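Local atomic coordinates of beta-fructofuranosidase (Arthrobacter, PDB entry 3WPU), a protein that is a beta-fructofuranosidase of the levansucrase/invertase family, whose catalytic domain is a five-bladed beta-propeller. Residues 109-117 and 157-165; 223-233 and 318-326. All coordinates share one frame; numbering follows the deposited sequence. Where two conformers were deposited one is given.

Interactions 1 and 2 lie about 21 Å apart between centres and do not touch, though both reach the same large, curled sheet. Interaction 1 holds two strands of that sheet, 115-122 and 159-169, which diverge. Interaction 2 joins its strand 213-226, and the loop after it, to strand 321-331 of a separate mixed sheet. Both contacts are partly buried. Polar bonds carry much of interaction 1: three direct hydrogen bonds, three waters and a glycerol. Interaction 2 buries more surface, 727 Å² against 495 Å², chiefly between aromatic rings, leucines and prolines. It has one direct hydrogen bond, while two waters link the backbones at its other end.

Interaction 1: 109-117 and 157-165; sequences DRHVFAKIG and FSHQTQWSG. With GOL (glycerol), chain C.
Gln162 grips segment 109-117 at two points. The backbone N of Gln162 donates to Ala114 O (3.1 Å). Its side chain bends at chi2 (116°), which turns OE1 back to the backbone N of Ile116. Ile116 N lies 2.8 Å from Gln162 OE1, in the carbonyl plane of the amide, and donates to it. Water 3 gives OE1 a second donor and also donates to Ile116 O. Gln162 NE2 is hydrogen-bonded to Thr148 OG1, so both ends of the amide are held. Gln162 O is buried with no partner in the model.

In the propeller fold these strands belong to one curled sheet, but they are not direct neighbours in it. Segments 115-117 and 159-165 diverge at 53°, and water fills in where backbones do not meet. Water 1 accepts from Gln160 N and donates to Val112 O. Water 2 donates to both Ala114 O and Gln160 O.

Trp163 NE1 donates to His111 O (2.9 Å), which lies close to the indole plane. Glycerol C1 sits over one indole face. Glycerol O1 is hydrogen-bonded to His111 ND1 (2.7 Å), and O3 of the same glycerol accepts from Ser164 N (3.0 Å). Another glycerol meets His111 NE2. At the outer end the His159 ring meets Phe113 obliquely, His159 CD2 to Phe113 CE1 at 3.6 Å, and Ser158 OG is hydrogen-bonded to His159 ND1.

Interaction 2: 223-233 and 318-326; sequences TDLLQADGTYY and LTEWEFLPP
Phe323 and Leu226 each place CG anti to the carbonyl carbon (chi1 -79° and -59°). The two side chains run antiparallel to one another from facing strands. Leu226 CD2 then lies over the centre of the Phe323 ring, a CH-pi contact of 4.0 Å to the centroid. Tyr233 covers the opposite face toward the rim. The two rings are oblique, with planes at 46° and Tyr233 CE2 3.4 Å from Phe323 CD1. Gln227 O meets the ring edge, 3.1 Å from Phe323 CE2.

Strands 213-226 and 321-331 lie in different sheets of the beta-propeller, and side chains fill the gap between them. At one end, Leu225 CD2 packs on Trp321 CD1 (3.9 Å), while Trp321 NE1 donates a hydrogen bond to Leu318 O. Water 5 accepts from Trp321 N and lies 2.6 Å from Leu225 O.

At the other end, Tyr233 OH donates to Leu324 O (2.7 Å) and is also hydrogen-bonded to Leu310 N. Pro325 CA sits over the centre of the Tyr232 ring, 3.9 Å from the centroid, in a second CH-pi contact. Asp229 opens an Asx turn just before the two tyrosines: OD2 accepts from Thr231 N, and from Tyr232 N as well, which completes an Asx motif. Asp229 OD1 accepts from Tyr233 N (2.9 Å) on its syn side.

Interaction 1: 109-117 and 157-165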
loop_
_atom_site.group_PDB
_atom_site.type_symbol
_atom_site.label_atom_id
_atom_site.label_comp_id
_atom_site.label_asym_id
_atom_site.label_seq_id
_atom_site.Cartn_x
_atom_site.Cartn_y
_atom_site.Cartn_z
ATOM N N ASP A 109 18.572 -0.804 -7.921
ATOM C CA ASP A 109 18.996 -2.167 -7.607
ATOM C C ASP A 109 18.470 -2.614 -6.255
ATOM O O ASP A 109 18.838 -3.679 -5.772
ATOM C CB ASP A 109 20.523 -2.289 -7.646
ATOM C CG ASP A 109 21.087 -2.075 -9.032
ATOM O OD1 ASP A 109 20.452 -2.501 -10.009
ATOM O OD2 ASP A 109 22.182 -1.472 -9.154
ATOM N N ARG A 110 17.609 -1.798 -5.655
ATOM C CA ARG A 110 17.177 -2.051 -4.284
ATOM C C ARG A 110 16.322 -3.301 -4.159
ATOM O O ARG A 110 16.282 -3.916 -3.091
ATOM C CB ARG A 110 16.388 -0.856 -3.732
ATOM C CG ARG A 110 15.000 -0.592 -4.349
ATOM C CD ARG A 110 14.399 0.759 -3.913
ATOM N NE ARG A 110 13.088 1.032 -4.514
ATOM C CZ ARG A 110 12.854 1.553 -5.712
ATOM N NH1 ARG A 110 13.869 1.925 -6.497
ATOM N NH2 ARG A 110 11.593 1.728 -6.125
ATOM N N HIS A 111 15.639 -3.668 -5.240
ATOM C CA HIS A 111 14.575 -4.670 -5.124
ATOM C C HIS A 111 15.104 -6.048 -4.753
ATOM O O HIS A 111 14.485 -6.741 -3.943
ATOM C CB HIS A 111 13.784 -4.740 -6.413
ATOM C CG HIS A 111 13.353 -3.395 -6.899
ATOM N ND1 HIS A 111 12.257 -2.748 -6.385
ATOM C CD2 HIS A 111 13.921 -2.538 -7.781
ATOM C CE1 HIS A 111 12.128 -1.571 -6.967
ATOM N NE2 HIS A 111 13.133 -1.414 -7.810
ATOM N N VAL A 112 16.225 -6.455 -5.345
ATOM C CA VAL A 112 16.806 -7.778 -5.062
ATOM C C VAL A 112 17.655 -7.844 -3.797
ATOM O O VAL A 112 18.152 -8.927 -3.455
ATOM C CB VAL A 112 17.548 -8.410 -6.260
ATOM C CG1 VAL A 112 16.586 -8.636 -7.408
ATOM C CG2 VAL A 112 18.730 -7.557 -6.704
ATOM N N PHE A 113 17.770 -6.711 -3.092
ATOM C CA PHE A 113 18.501 -6.613 -1.832
ATOM C C PHE A 113 17.650 -6.011 -0.719
ATOM O O PHE A 113 18.164 -5.550 0.289
ATOM C CB PHE A 113 19.775 -5.773 -2.032
ATOM C CG PHE A 113 20.671 -6.296 -3.107
ATOM C CD1 PHE A 113 21.287 -7.527 -2.978
ATOM C CD2 PHE A 113 20.891 -5.561 -4.256
ATOM C CE1 PHE A 113 22.082 -8.031 -3.997
ATOM C CE2 PHE A 113 21.690 -6.057 -5.272
ATOM C CZ PHE A 113 22.292 -7.291 -5.133
ATOM N N ALA A 114 16.324 -6.116 -0.867
ATOM C CA ALA A 114 15.382 -5.454 0.028
ATOM C C ALA A 114 15.225 -6.227 1.320
ATOM O O ALA A 114 15.194 -7.461 1.314
ATOM C CB ALA A 114 14.025 -5.340 -0.634
ATOM N N LYS A 115 15.109 -5.470 2.404
ATOM C CA LYS A 115 14.846 -6.018 3.736
ATOM C C LYS A 115 13.841 -5.138 4.477
ATOM O O LYS A 115 13.621 -3.999 4.112
ATOM C CB LYS A 115 16.150 -6.100 4.522
ATOM C CG LYS A 115 17.210 -6.940 3.842
ATOM C CD LYS A 115 18.513 -6.877 4.620
ATOM C CE LYS A 115 19.612 -7.560 3.846
ATOM N NZ LYS A 115 20.833 -7.569 4.673
ATOM N N ILE A 116 13.167 -5.700 5.473
ATOM C CA ILE A 116 12.293 -4.916 6.314
ATOM C C ILE A 116 13.048 -4.356 7.506
ATOM O O ILE A 116 13.697 -5.089 8.265
ATOM C CB ILE A 116 11.058 -5.721 6.785
ATOM C CG1 ILE A 116 10.212 -6.063 5.561
ATOM C CG2 ILE A 116 10.296 -4.927 7.831
ATOM C CD1 ILE A 116 9.100 -7.063 5.825
ATOM N N GLY A 117 12.925 -3.037 7.666
ATOM C CA GLY A 117 13.457 -2.313 8.806
ATOM C C GLY A 117 12.326 -1.631 9.553
ATOM O O GLY A 117 11.160 -1.748 9.169
ATOM N N PHE A 157 19.070 -20.286 -3.487
ATOM C CA PHE A 157 18.763 -18.965 -3.980
ATOM C C PHE A 157 19.991 -18.053 -4.035
ATOM O O PHE A 157 20.902 -18.131 -3.187
ATOM C CB PHE A 157 17.650 -18.301 -3.165
ATOM C CG PHE A 157 17.747 -18.511 -1.679
ATOM C CD1 PHE A 157 18.652 -17.776 -0.917
ATOM C CD2 PHE A 157 16.910 -19.421 -1.024
ATOM C CE1 PHE A 157 18.723 -17.937 0.457
ATOM C CE2 PHE A 157 16.990 -19.587 0.355
ATOM C CZ PHE A 157 17.905 -18.849 1.088
ATOM N N SER A 158 19.999 -17.201 -5.034
ATOM C CA SER A 158 21.068 -16.203 -5.204
ATOM C C SER A 158 20.766 -14.913 -4.437
ATOM O O SER A 158 21.677 -14.175 -4.058
ATOM C CB SER A 158 21.251 -15.878 -6.665
ATOM O OG SER A 158 20.045 -15.450 -7.282
ATOM N N HIS A 159 19.480 -14.640 -4.238
ATOM C CA HIS A 159 19.009 -13.430 -3.548
ATOM C C HIS A 159 17.837 -13.852 -2.700
ATOM O O HIS A 159 17.154 -14.815 -3.033
ATOM C CB HIS A 159 18.547 -12.358 -4.528
ATOM C CG HIS A 159 19.598 -11.931 -5.499
ATOM N ND1 HIS A 159 19.992 -12.711 -6.569
ATOM C CD2 HIS A 159 20.330 -10.796 -5.567
ATOM C CE1 HIS A 159 20.940 -12.079 -7.239
ATOM N NE2 HIS A 159 21.154 -10.912 -6.659
ATOM N N GLN A 160 17.613 -13.142 -1.606
ATOM C CA GLN A 160 16.516 -13.502 -0.721
ATOM C C GLN A 160 16.110 -12.200 -0.033
ATOM O O GLN A 160 16.895 -11.598 0.695
ATOM C CB GLN A 160 16.960 -14.601 0.242
ATOM C CG GLN A 160 15.848 -15.533 0.743
ATOM C CD GLN A 160 14.976 -14.923 1.817
ATOM O OE1 GLN A 160 15.345 -14.889 2.977
ATOM N NE2 GLN A 160 13.783 -14.448 1.426
ATOM N N THR A 161 14.887 -11.762 -0.301
ATOM C CA THR A 161 14.424 -10.450 0.147
ATOM C C THR A 161 13.160 -10.546 0.944
ATOM O O THR A 161 12.470 -11.554 0.918
ATOM C CB THR A 161 14.108 -9.522 -1.017
ATOM O OG1 THR A 161 13.043 -10.052 -1.821
ATOM C CG2 THR A 161 15.300 -9.349 -1.879
ATOM N N GLN A 162 12.890 -9.456 1.644
ATOM C CA GLN A 162 11.613 -9.195 2.271
ATOM C C GLN A 162 10.988 -8.028 1.531
ATOM O O GLN A 162 11.604 -6.972 1.358
ATOM C CB GLN A 162 11.737 -8.893 3.755
ATOM C CG GLN A 162 12.388 -10.002 4.558
ATOM C CD GLN A 162 13.701 -9.590 5.186
ATOM O OE1 GLN A 162 13.854 -8.459 5.607
ATOM N NE2 GLN A 162 14.631 -10.531 5.306
ATOM N N TRP A 163 9.795 -8.274 1.016
ATOM C CA TRP A 163 8.995 -7.269 0.322
ATOM C C TRP A 163 7.754 -6.902 1.180
ATOM O O TRP A 163 7.614 -7.426 2.291
ATOM C CB TRP A 163 8.680 -7.791 -1.084
ATOM C CG TRP A 163 9.814 -7.659 -2.096
ATOM C CD1 TRP A 163 11.070 -7.167 -1.890
ATOM C CD2 TRP A 163 9.748 -8.052 -3.461
ATOM N NE1 TRP A 163 11.791 -7.206 -3.074
ATOM C CE2 TRP A 163 10.999 -7.745 -4.055
ATOM C CE3 TRP A 163 8.743 -8.592 -4.257
ATOM C CZ2 TRP A 163 11.264 -8.007 -5.411
ATOM C CZ3 TRP A 163 9.006 -8.839 -5.622
ATOM C CH2 TRP A 163 10.258 -8.537 -6.176
ATOM N N SER A 164 6.854 -6.051 0.658
ATOM C CA SER A 164 5.855 -5.315 1.439
ATOM C C SER A 164 4.797 -6.211 2.048
ATOM O O SER A 164 4.545 -7.297 1.577
ATOM C CB SER A 164 5.131 -4.261 0.571
ATOM O OG SER A 164 4.452 -3.305 1.376
ATOM N N GLY A 165 4.187 -5.697 3.092
ATOM C CA GLY A 165 3.027 -6.330 3.699
ATOM C C GLY A 165 2.341 -5.345 4.616
ATOM O O GLY A 165 1.975 -4.233 4.200
HETATM C C1 GOL C . 9.556 -4.342 -4.449
HETATM O O1 GOL C . 10.687 -3.473 -4.263
HETATM C C2 GOL C . 8.583 -4.137 -3.278
HETATM O O2 GOL C . 8.201 -2.748 -3.270
HETATM C C3 GOL C . 7.365 -5.062 -3.398
HETATM O O3 GOL C . 6.580 -5.161 -2.191
HETATM O O HOH W 1 19.250 -10.693 -1.672
HETATM O O HOH W 2 17.735 -8.911 1.097
HETATM O O HOH W 3 14.917 -7.503 8.037
#

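Interaction 2: 223-233 and 318-326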
loop_
_atom_site.group_PDB
_atom_site.type_symbol
_atom_site.label_atom_id
_atom_site.label_comp_id
_atom_site.label_asym_id
_atom_site.label_seq_id
_atom_site.Cartn_x
_atom_site.Cartn_y
_atom_site.Cartn_z
ATOM N N THR A 223 6.369 -18.212 9.185
ATOM C CA THR A 223 5.362 -19.159 8.743
ATOM C C THR A 223 4.957 -18.867 7.308
ATOM O O THR A 223 4.607 -17.735 6.978
ATOM C CB THR A 223 4.128 -19.081 9.636
ATOM O OG1 THR A 223 4.512 -19.273 11.005
ATOM C CG2 THR A 223 3.097 -20.146 9.235
ATOM N N ASP A 224 4.979 -19.894 6.473
ATOM C CA ASP A 224 4.640 -19.783 5.053
ATOM C C ASP A 224 3.122 -19.858 4.947
ATOM O O ASP A 224 2.527 -20.870 5.337
ATOM C CB ASP A 224 5.332 -20.948 4.325
ATOM C CG ASP A 224 5.182 -20.916 2.823
ATOM O OD1 ASP A 224 4.456 -20.060 2.277
ATOM O OD2 ASP A 224 5.781 -21.819 2.201
ATOM N N LEU A 225 2.478 -18.800 4.462
ATOM C CA LEU A 225 0.999 -18.769 4.437
ATOM C C LEU A 225 0.394 -19.130 3.094
ATOM O O LEU A 225 -0.543 -19.953 3.032
ATOM C CB LEU A 225 0.497 -17.389 4.855
ATOM C CG LEU A 225 1.030 -16.821 6.180
ATOM C CD1 LEU A 225 0.474 -15.430 6.372
ATOM C CD2 LEU A 225 0.672 -17.702 7.381
ATOM N N LEU A 226 0.894 -18.502 2.029
ATOM C CA LEU A 226 0.324 -18.630 0.700
ATOM C C LEU A 226 1.326 -18.476 -0.402
ATOM O O LEU A 226 2.276 -17.698 -0.283
ATOM C CB LEU A 226 -0.775 -17.549 0.456
ATOM C CG LEU A 226 -1.969 -17.509 1.385
ATOM C CD1 LEU A 226 -2.744 -16.207 1.226
ATOM C CD2 LEU A 226 -2.885 -18.695 1.120
ATOM N N GLN A 227 1.139 -19.266 -1.448
ATOM C CA GLN A 227 1.889 -19.110 -2.693
ATOM C C GLN A 227 0.908 -19.262 -3.849
ATOM O O GLN A 227 -0.120 -19.936 -3.727
ATOM C CB GLN A 227 3.038 -20.100 -2.792
ATOM C CG GLN A 227 2.668 -21.534 -2.917
ATOM C CD GLN A 227 3.893 -22.433 -2.754
ATOM O OE1 GLN A 227 4.436 -22.570 -1.660
ATOM N NE2 GLN A 227 4.331 -23.022 -3.839
ATOM N N ALA A 228 1.218 -18.637 -4.968
ATOM C CA ALA A 228 0.330 -18.659 -6.132
ATOM C C ALA A 228 -0.091 -20.085 -6.506
ATOM O O ALA A 228 0.739 -21.009 -6.543
ATOM C CB ALA A 228 1.006 -17.980 -7.315
ATOM N N ASP A 229 -1.384 -20.253 -6.762
ATOM C CA ASP A 229 -1.986 -21.575 -6.940
ATOM C C ASP A 229 -2.179 -22.020 -8.397
ATOM O O ASP A 229 -2.150 -23.230 -8.695
ATOM C CB ASP A 229 -3.354 -21.588 -6.278
ATOM C CG ASP A 229 -4.327 -20.637 -6.951
ATOM O OD1 ASP A 229 -4.028 -19.433 -7.063
ATOM O OD2 ASP A 229 -5.389 -21.094 -7.429
ATOM N N GLY A 230 -2.465 -21.074 -9.284
ATOM C CA GLY A 230 -2.567 -21.357 -10.711
ATOM C C GLY A 230 -3.972 -21.508 -11.227
ATOM O O GLY A 230 -4.160 -21.670 -12.431
ATOM N N THR A 231 -4.955 -21.500 -10.321
ATOM C CA THR A 231 -6.362 -21.432 -10.707
ATOM C C THR A 231 -6.926 -20.025 -10.540
ATOM O O THR A 231 -7.622 -19.533 -11.426
ATOM C CB THR A 231 -7.196 -22.448 -9.897
ATOM O OG1 THR A 231 -6.717 -23.762 -10.191
ATOM C CG2 THR A 231 -8.654 -22.377 -10.278
ATOM N N TYR A 232 -6.611 -19.374 -9.418
ATOM C CA TYR A 232 -6.998 -17.986 -9.181
ATOM C C TYR A 232 -5.837 -17.011 -9.423
ATOM O O TYR A 232 -6.046 -15.940 -9.968
ATOM C CB TYR A 232 -7.473 -17.807 -7.742
ATOM C CG TYR A 232 -8.702 -18.628 -7.373
ATOM C CD1 TYR A 232 -9.796 -18.701 -8.214
ATOM C CD2 TYR A 232 -8.769 -19.253 -6.167
ATOM C CE1 TYR A 232 -10.920 -19.422 -7.860
ATOM C CE2 TYR A 232 -9.890 -19.979 -5.809
ATOM C CZ TYR A 232 -10.954 -20.054 -6.671
ATOM O OH TYR A 232 -12.108 -20.780 -6.317
ATOM N N TYR A 233 -4.651 -17.386 -8.964
ATOM C CA TYR A 233 -3.479 -16.487 -9.016
ATOM C C TYR A 233 -2.399 -17.145 -9.832
ATOM O O TYR A 233 -2.054 -18.322 -9.624
ATOM C CB TYR A 233 -3.053 -16.082 -7.585
ATOM C CG TYR A 233 -4.237 -15.573 -6.858
ATOM C CD1 TYR A 233 -4.836 -14.377 -7.222
ATOM C CD2 TYR A 233 -4.880 -16.361 -5.905
ATOM C CE1 TYR A 233 -5.975 -13.916 -6.620
ATOM C CE2 TYR A 233 -6.026 -15.919 -5.288
ATOM C CZ TYR A 233 -6.602 -14.725 -5.661
ATOM O OH TYR A 233 -7.780 -14.301 -5.104
ATOM N N LEU A 318 -4.028 -16.801 12.804
ATOM C CA LEU A 318 -3.724 -16.294 11.462
ATOM C C LEU A 318 -2.520 -16.974 10.804
ATOM O O LEU A 318 -1.816 -16.370 9.975
ATOM C CB LEU A 318 -3.557 -14.771 11.493
ATOM C CG LEU A 318 -4.651 -13.965 12.208
ATOM C CD1 LEU A 318 -4.377 -12.484 12.039
ATOM C CD2 LEU A 318 -6.055 -14.296 11.710
ATOM N N THR A 319 -2.275 -18.234 11.152
ATOM C CA THR A 319 -1.193 -19.018 10.560
ATOM C C THR A 319 -1.628 -19.956 9.426
ATOM O O THR A 319 -0.785 -20.596 8.805
ATOM C CB THR A 319 -0.507 -19.866 11.635
ATOM O OG1 THR A 319 -1.504 -20.697 12.265
ATOM C CG2 THR A 319 0.108 -19.005 12.658
ATOM N N GLU A 320 -2.938 -20.058 9.169
ATOM C CA GLU A 320 -3.477 -20.883 8.087
ATOM C C GLU A 320 -4.519 -20.061 7.342
ATOM O O GLU A 320 -5.354 -19.448 7.971
ATOM C CB GLU A 320 -4.142 -22.139 8.648
ATOM C CG GLU A 320 -3.123 -23.089 9.256
ATOM C CD GLU A 320 -3.743 -24.309 9.896
ATOM O OE1 GLU A 320 -2.988 -25.069 10.535
ATOM O OE2 GLU A 320 -4.973 -24.502 9.777
ATOM N N TRP A 321 -4.433 -20.076 6.014
ATOM C CA TRP A 321 -5.251 -19.257 5.128
ATOM C C TRP A 321 -5.756 -20.116 3.977
ATOM O O TRP A 321 -5.109 -21.117 3.597
ATOM C CB TRP A 321 -4.400 -18.080 4.580
ATOM C CG TRP A 321 -4.065 -17.086 5.651
ATOM C CD1 TRP A 321 -3.105 -17.210 6.609
ATOM C CD2 TRP A 321 -4.713 -15.840 5.906
ATOM N NE1 TRP A 321 -3.117 -16.152 7.446
ATOM C CE2 TRP A 321 -4.093 -15.277 7.042
ATOM C CE3 TRP A 321 -5.768 -15.150 5.297
ATOM C CZ2 TRP A 321 -4.465 -14.057 7.568
ATOM C CZ3 TRP A 321 -6.152 -13.922 5.847
ATOM C CH2 TRP A 321 -5.484 -13.385 6.954
ATOM N N GLU A 322 -6.899 -19.723 3.424
ATOM C CA GLU A 322 -7.424 -20.307 2.197
ATOM C C GLU A 322 -7.602 -19.172 1.191
ATOM O O GLU A 322 -8.085 -18.083 1.526
ATOM C CB GLU A 322 -8.755 -21.063 2.403
ATOM C CG GLU A 322 -9.913 -20.193 2.744
ATOM C CD GLU A 322 -11.190 -20.975 3.021
ATOM O OE1 GLU A 322 -12.238 -20.323 3.062
ATOM O OE2 GLU A 322 -11.122 -22.202 3.257
ATOM N N PHE A 323 -7.201 -19.435 -0.034
ATOM C CA PHE A 323 -7.478 -18.536 -1.127
ATOM C C PHE A 323 -8.974 -18.481 -1.376
ATOM O O PHE A 323 -9.696 -19.488 -1.200
ATOM C CB PHE A 323 -6.826 -19.013 -2.420
ATOM C CG PHE A 323 -5.356 -18.708 -2.537
ATOM C CD1 PHE A 323 -4.904 -17.426 -2.408
ATOM C CD2 PHE A 323 -4.458 -19.710 -2.829
ATOM C CE1 PHE A 323 -3.557 -17.130 -2.554
ATOM C CE2 PHE A 323 -3.106 -19.443 -2.975
ATOM C CZ PHE A 323 -2.660 -18.152 -2.836
ATOM N N LEU A 324 -9.431 -17.305 -1.761
ATOM C CA LEU A 324 -10.757 -17.093 -2.316
ATOM C C LEU A 324 -10.594 -16.505 -3.718
ATOM O O LEU A 324 -9.474 -16.099 -4.101
ATOM C CB LEU A 324 -11.573 -16.168 -1.411
ATOM C CG LEU A 324 -11.836 -16.694 0.001
ATOM C CD1 LEU A 324 -12.542 -15.673 0.873
ATOM C CD2 LEU A 324 -12.635 -17.995 -0.024
ATOM N N PRO A 325 -11.682 -16.447 -4.503
ATOM C CA PRO A 325 -11.503 -15.960 -5.893
ATOM C C PRO A 325 -11.055 -14.479 -5.934
ATOM O O PRO A 325 -11.287 -13.721 -5.002
ATOM C CB PRO A 325 -12.884 -16.196 -6.520
ATOM C CG PRO A 325 -13.452 -17.357 -5.711
ATOM C CD PRO A 325 -13.014 -17.068 -4.306
ATOM N N PRO A 326 -10.361 -14.061 -7.005
ATOM C CA PRO A 326 -9.969 -12.659 -7.035
ATOM C C PRO A 326 -11.143 -11.682 -6.946
ATOM O O PRO A 326 -12.261 -11.968 -7.443
ATOM C CB PRO A 326 -9.266 -12.504 -8.409
ATOM C CG PRO A 326 -9.042 -13.874 -8.931
ATOM C CD PRO A 326 -10.043 -14.779 -8.252
HETATM O O HOH W 4 0.302 -22.030 6.639
HETATM O O HOH W 5 -1.916 -21.152 4.955
#